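Local coordinates for protein GH18 chiitnase (Pseudoalteromonas aurantia, PDB 6K7Z) that probably hydrolyses internal beta-1,4 linkages of chitin as a family 18 glycoside hydrolase endochitinase, at residues A[116-121]-A[126-131]; A[186-189]-A[193-196]. All coordinates share one frame; numbering follows the deposited sequence.

Interaction 1 (A[116-121]-A[126-131]); sequences YEDTAA and AGYDGA
Tyr-128 reaches from the 126-131 segment to Tyr-116 and Asp-118 in the loop that follows strand 111-115 of the GH18 TIM barrel. This loop carries the end of the DxxDxDxE signature and leads into helix 130-144. Going out from CB, CG is set between the backbone N and the carbonyl carbon (chi1 76°), which carries the ring over to segment 116-121. CD1 lies 3.9 Å from Ala-126 CB of its own segment, and CE1 comes 3.3 Å from Asp-118 OD2. CE2 lies 3.6 Å from Tyr-116 OH, while CZ lies 3.4 Å from Ala-121 CB, whose methyl sits over the ring face in a CH-pi contact. At the tip, OH accepts a hydrogen bond from Tyr-116 OH (2.6 Å) and donates one to Asp-118 OD2 (2.6 Å), meeting the carboxylate on its anti side and 23° out of its plane. The two bonds fix the hydroxyl rotation, and Asp-118 OD2 has a second partner in Ser-83 OG of helix 83-89. A phenylalanine here would probably leave Tyr-116 OH and Asp-118 OD2 each without this mate. Ala-126 CB adds apolar packing 3.6 Å from Ala-121 CA. The helix start is tied in separately: Asp-129 holds the N-cap position through Gln-132 N, and Gly-130, pressed so near Tyr-116 OH and Ala-121 CB that a side chain would clash, sends its N-H to Ala-121 O at 3.1 Å.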
loop_
_atom_site.group_PDB
_atom_site.type_symbol
_atom_site.label_atom_id
_atom_site.label_comp_id
_atom_site.label_asym_id
_atom_site.label_seq_id
_atom_site.Cartn_x
_atom_site.Cartn_y
_atom_site.Cartn_z
ATOM N N TYR A 116 4.596 4.573 2.801
ATOM C CA TYR A 116 5.341 5.528 3.615
ATOM C C TYR A 116 5.194 5.169 5.092
ATOM O O TYR A 116 4.075 5.118 5.611
ATOM C CB TYR A 116 4.820 6.936 3.343
ATOM C CG TYR A 116 5.441 8.038 4.159
ATOM C CD1 TYR A 116 6.569 8.692 3.711
ATOM C CD2 TYR A 116 4.870 8.452 5.363
ATOM C CE1 TYR A 116 7.133 9.725 4.440
ATOM C CE2 TYR A 116 5.428 9.492 6.104
ATOM C CZ TYR A 116 6.559 10.127 5.628
ATOM O OH TYR A 116 7.133 11.166 6.336
ATOM N N GLU A 117 6.331 4.944 5.771
ATOM C CA GLU A 117 6.323 4.470 7.156
ATOM C C GLU A 117 7.166 5.348 8.088
ATOM O O GLU A 117 7.522 4.917 9.190
ATOM C CB GLU A 117 6.803 3.013 7.209
ATOM C CG GLU A 117 6.211 2.123 6.092
ATOM C CD GLU A 117 6.220 0.623 6.426
ATOM O OE1 GLU A 117 6.910 0.237 7.384
ATOM O OE2 GLU A 117 5.527 -0.162 5.741
ATOM N N ASP A 118 7.491 6.580 7.686
ATOM C CA ASP A 118 8.381 7.438 8.479
ATOM C C ASP A 118 7.556 8.177 9.530
ATOM O O ASP A 118 7.242 9.366 9.421
ATOM C CB ASP A 118 9.153 8.397 7.579
ATOM C CG ASP A 118 10.209 9.187 8.343
ATOM O OD1 ASP A 118 10.490 8.847 9.515
ATOM O OD2 ASP A 118 10.746 10.148 7.777
ATOM N N THR A 119 7.211 7.440 10.588
ATOM C CA THR A 119 6.321 7.957 11.619
ATOM C C THR A 119 6.881 9.216 12.274
ATOM O O THR A 119 6.125 10.135 12.624
ATOM C CB THR A 119 6.089 6.863 12.659
ATOM O OG1 THR A 119 5.588 5.694 11.995
ATOM C CG2 THR A 119 5.103 7.320 13.727
ATOM N N ALA A 120 8.204 9.275 12.460
ATOM C CA ALA A 120 8.797 10.414 13.154
ATOM C C ALA A 120 8.562 11.726 12.421
ATOM O O ALA A 120 8.651 12.789 13.041
ATOM C CB ALA A 120 10.298 10.203 13.347
ATOM N N ALA A 121 8.273 11.685 11.121
ATOM C CA ALA A 121 7.980 12.921 10.407
ATOM C C ALA A 121 6.582 13.453 10.691
ATOM O O ALA A 121 6.265 14.566 10.260
ATOM C CB ALA A 121 8.176 12.720 8.899
ATOM N N ALA A 126 11.698 14.499 12.734
ATOM C CA ALA A 126 12.433 14.094 11.543
ATOM C C ALA A 126 13.056 15.252 10.776
ATOM O O ALA A 126 13.748 15.014 9.782
ATOM C CB ALA A 126 11.519 13.305 10.599
ATOM N N GLY A 127 12.821 16.492 11.183
ATOM C CA GLY A 127 13.391 17.595 10.439
ATOM C C GLY A 127 12.709 17.888 9.123
ATOM O O GLY A 127 13.296 18.556 8.271
ATOM N N TYR A 128 11.491 17.389 8.920
ATOM C CA TYR A 128 10.689 17.783 7.770
ATOM C C TYR A 128 9.242 17.418 8.070
ATOM O O TYR A 128 8.970 16.532 8.881
ATOM C CB TYR A 128 11.167 17.123 6.462
ATOM C CG TYR A 128 10.774 15.659 6.317
ATOM C CD1 TYR A 128 11.511 14.652 6.936
ATOM C CD2 TYR A 128 9.662 15.287 5.562
ATOM C CE1 TYR A 128 11.149 13.303 6.810
ATOM C CE2 TYR A 128 9.290 13.939 5.432
ATOM C CZ TYR A 128 10.042 12.958 6.054
ATOM O OH TYR A 128 9.674 11.636 5.933
ATOM N N ASP A 129 8.327 18.132 7.429
ATOM C CA ASP A 129 6.896 17.939 7.633
ATOM C C ASP A 129 6.437 16.773 6.759
ATOM O O ASP A 129 6.353 16.902 5.537
ATOM C CB ASP A 129 6.162 19.231 7.292
ATOM C CG ASP A 129 4.700 19.208 7.690
ATOM O OD1 ASP A 129 4.087 18.122 7.687
ATOM O OD2 ASP A 129 4.163 20.293 7.999
ATOM N N GLY A 130 6.142 15.632 7.378
ATOM C CA GLY A 130 5.785 14.458 6.592
ATOM C C GLY A 130 4.430 14.580 5.915
ATOM O O GLY A 130 4.240 14.093 4.794
ATOM N N ALA A 131 3.466 15.211 6.586
ATOM C CA ALA A 131 2.159 15.403 5.973
ATOM C C ALA A 131 2.267 16.274 4.731
ATOM O O ALA A 131 1.719 15.940 3.674
ATOM C CB ALA A 131 1.184 16.009 6.984
HETATM O O HOH W 1 3.440 15.970 9.479
#

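Interaction 2 (A[186-189]-A[193-196]); sequences VQFY and PWSA
Phe-188 is the centre of an inverse gamma turn, closed by a weak bond from Tyr-189 N to Gln-187 O, that bends the chain out of strand 183-187 and brings Tyr-189 CA to 4.8 Å from Ser-195 CA. The contact belongs to a beta-to-alpha loop of the TIM barrel, between this strand and helix 198-209. No direct hydrogen bond joins 186-189 to 193-196; instead a water donates to Phe-188 O (2.8 Å) and accepts from Ala-196 N (2.8 Å). The apolar side of the contact is aromatic. Phe-188 CE1 and CD1 both approach the pyrrole carbon CD1 of Trp-194, which lies near the plane of the phenyl ring at its edge, 4.1 Å from CE1. The planes stand 49° apart, an oblique aromatic pair. In both residues CG is anti to the carbonyl carbon (chi1 -73° and -65°), and both rings also touch Tyr-208 of helix 198-209. Val-186 CG1 lies 3.5 Å above one face of the phenyl ring, near its rim, and on the indole Trp-194 NE1 bonds Ser-204 OG of that helix. Ser-195 OG, engaged by Ser-232 OG and by Asn-191 N, between the two segments, rests with its oxygen 3.6 Å from Tyr-189 CA.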
loop_
_atom_site.group_PDB
_atom_site.type_symbol
_atom_site.label_atom_id
_atom_site.label_comp_id
_atom_site.label_asym_id
_atom_site.label_seq_id
_atom_site.Cartn_x
_atom_site.Cartn_y
_atom_site.Cartn_z
ATOM N N VAL A 186 -4.567 0.110 4.559
ATOM C CA VAL A 186 -4.300 0.269 5.989
ATOM C C VAL A 186 -3.664 -1.010 6.532
ATOM O O VAL A 186 -4.221 -2.103 6.394
ATOM C CB VAL A 186 -5.581 0.611 6.765
ATOM C CG1 VAL A 186 -5.246 0.852 8.233
ATOM C CG2 VAL A 186 -6.286 1.830 6.150
ATOM N N GLN A 187 -2.500 -0.874 7.173
ATOM C CA GLN A 187 -1.763 -2.027 7.692
ATOM C C GLN A 187 -2.237 -2.329 9.106
ATOM O O GLN A 187 -1.698 -1.819 10.090
ATOM C CB GLN A 187 -0.261 -1.767 7.673
ATOM C CG GLN A 187 0.275 -1.250 6.355
ATOM C CD GLN A 187 1.792 -1.160 6.350
ATOM O OE1 GLN A 187 2.466 -1.895 7.074
ATOM N NE2 GLN A 187 2.339 -0.259 5.524
ATOM N N PHE A 188 -3.241 -3.198 9.222
ATOM C CA PHE A 188 -3.706 -3.579 10.545
ATOM C C PHE A 188 -2.810 -4.668 11.128
ATOM O O PHE A 188 -3.288 -5.733 11.534
ATOM C CB PHE A 188 -5.173 -4.028 10.493
ATOM C CG PHE A 188 -6.145 -2.890 10.285
ATOM C CD1 PHE A 188 -6.368 -1.957 11.293
ATOM C CD2 PHE A 188 -6.818 -2.736 9.072
ATOM C CE1 PHE A 188 -7.254 -0.913 11.112
ATOM C CE2 PHE A 188 -7.719 -1.689 8.886
ATOM C CZ PHE A 188 -7.932 -0.771 9.909
ATOM N N TYR A 189 -1.511 -4.401 11.180
ATOM C CA TYR A 189 -0.547 -5.316 11.772
ATOM C C TYR A 189 0.677 -4.504 12.164
ATOM O O TYR A 189 0.823 -3.342 11.781
ATOM C CB TYR A 189 -0.189 -6.460 10.818
ATOM C CG TYR A 189 0.116 -6.022 9.410
ATOM C CD1 TYR A 189 -0.901 -5.889 8.470
ATOM C CD2 TYR A 189 1.416 -5.731 9.017
ATOM C CE1 TYR A 189 -0.630 -5.480 7.174
ATOM C CE2 TYR A 189 1.698 -5.331 7.725
ATOM C CZ TYR A 189 0.677 -5.212 6.804
ATOM O OH TYR A 189 0.954 -4.802 5.508
ATOM N N PRO A 193 -2.780 -1.166 19.581
ATOM C CA PRO A 193 -3.638 -2.284 19.991
ATOM C C PRO A 193 -4.543 -2.821 18.887
ATOM O O PRO A 193 -5.473 -3.578 19.176
ATOM C CB PRO A 193 -4.476 -1.668 21.105
ATOM C CG PRO A 193 -4.642 -0.249 20.669
ATOM C CD PRO A 193 -3.350 0.134 19.983
ATOM N N TRP A 194 -4.276 -2.448 17.636
ATOM C CA TRP A 194 -5.060 -2.993 16.532
ATOM C C TRP A 194 -4.683 -4.432 16.209
ATOM O O TRP A 194 -5.545 -5.210 15.799
ATOM C CB TRP A 194 -4.886 -2.144 15.273
ATOM C CG TRP A 194 -5.433 -0.791 15.424
ATOM C CD1 TRP A 194 -6.696 -0.381 15.135
ATOM C CD2 TRP A 194 -4.731 0.353 15.899
ATOM N NE1 TRP A 194 -6.827 0.961 15.398
ATOM C CE2 TRP A 194 -5.634 1.435 15.875
ATOM C CE3 TRP A 194 -3.422 0.572 16.346
ATOM C CZ2 TRP A 194 -5.278 2.714 16.288
ATOM C CZ3 TRP A 194 -3.069 1.848 16.755
ATOM C CH2 TRP A 194 -3.991 2.901 16.715
ATOM N N SER A 195 -3.406 -4.786 16.339
ATOM C CA SER A 195 -2.925 -6.100 15.916
ATOM C C SER A 195 -3.728 -7.216 16.566
ATOM O O SER A 195 -3.825 -7.288 17.795
ATOM C CB SER A 195 -1.442 -6.253 16.260
ATOM O OG SER A 195 -0.613 -5.544 15.349
ATOM N N ALA A 196 -4.325 -8.064 15.726
ATOM C CA ALA A 196 -5.052 -9.266 16.153
ATOM C C ALA A 196 -6.187 -8.933 17.112
ATOM O O ALA A 196 -6.579 -9.759 17.947
ATOM C CB ALA A 196 -4.106 -10.296 16.775
HETATM O O HOH W 2 -4.469 -7.870 12.921
#

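Interactions 1 and 2 belong to separate beta-to-alpha loops of one barrel, and their centres are about 20 Å apart. They nevertheless meet through one residue of each: Glu-117 OE2 lies 3.2 Å from Gln-187 NE2, a probable hydrogen bond. Glu-117 ends the DxxDxDxE motif, whose glutamate serves as the general acid in GH18 chitinases, and its carboxylate lies close to Asp-115. Gln-187 also donates to Ala-155 O, which helps to set its amide beside Glu-117. Tyr-189 packs on Met-258 and Trp-260 of strand 256-260. The loop folds of 116-121/126-131 and 186-189/193-196 thus flank residues that probably line the catalytic cleft.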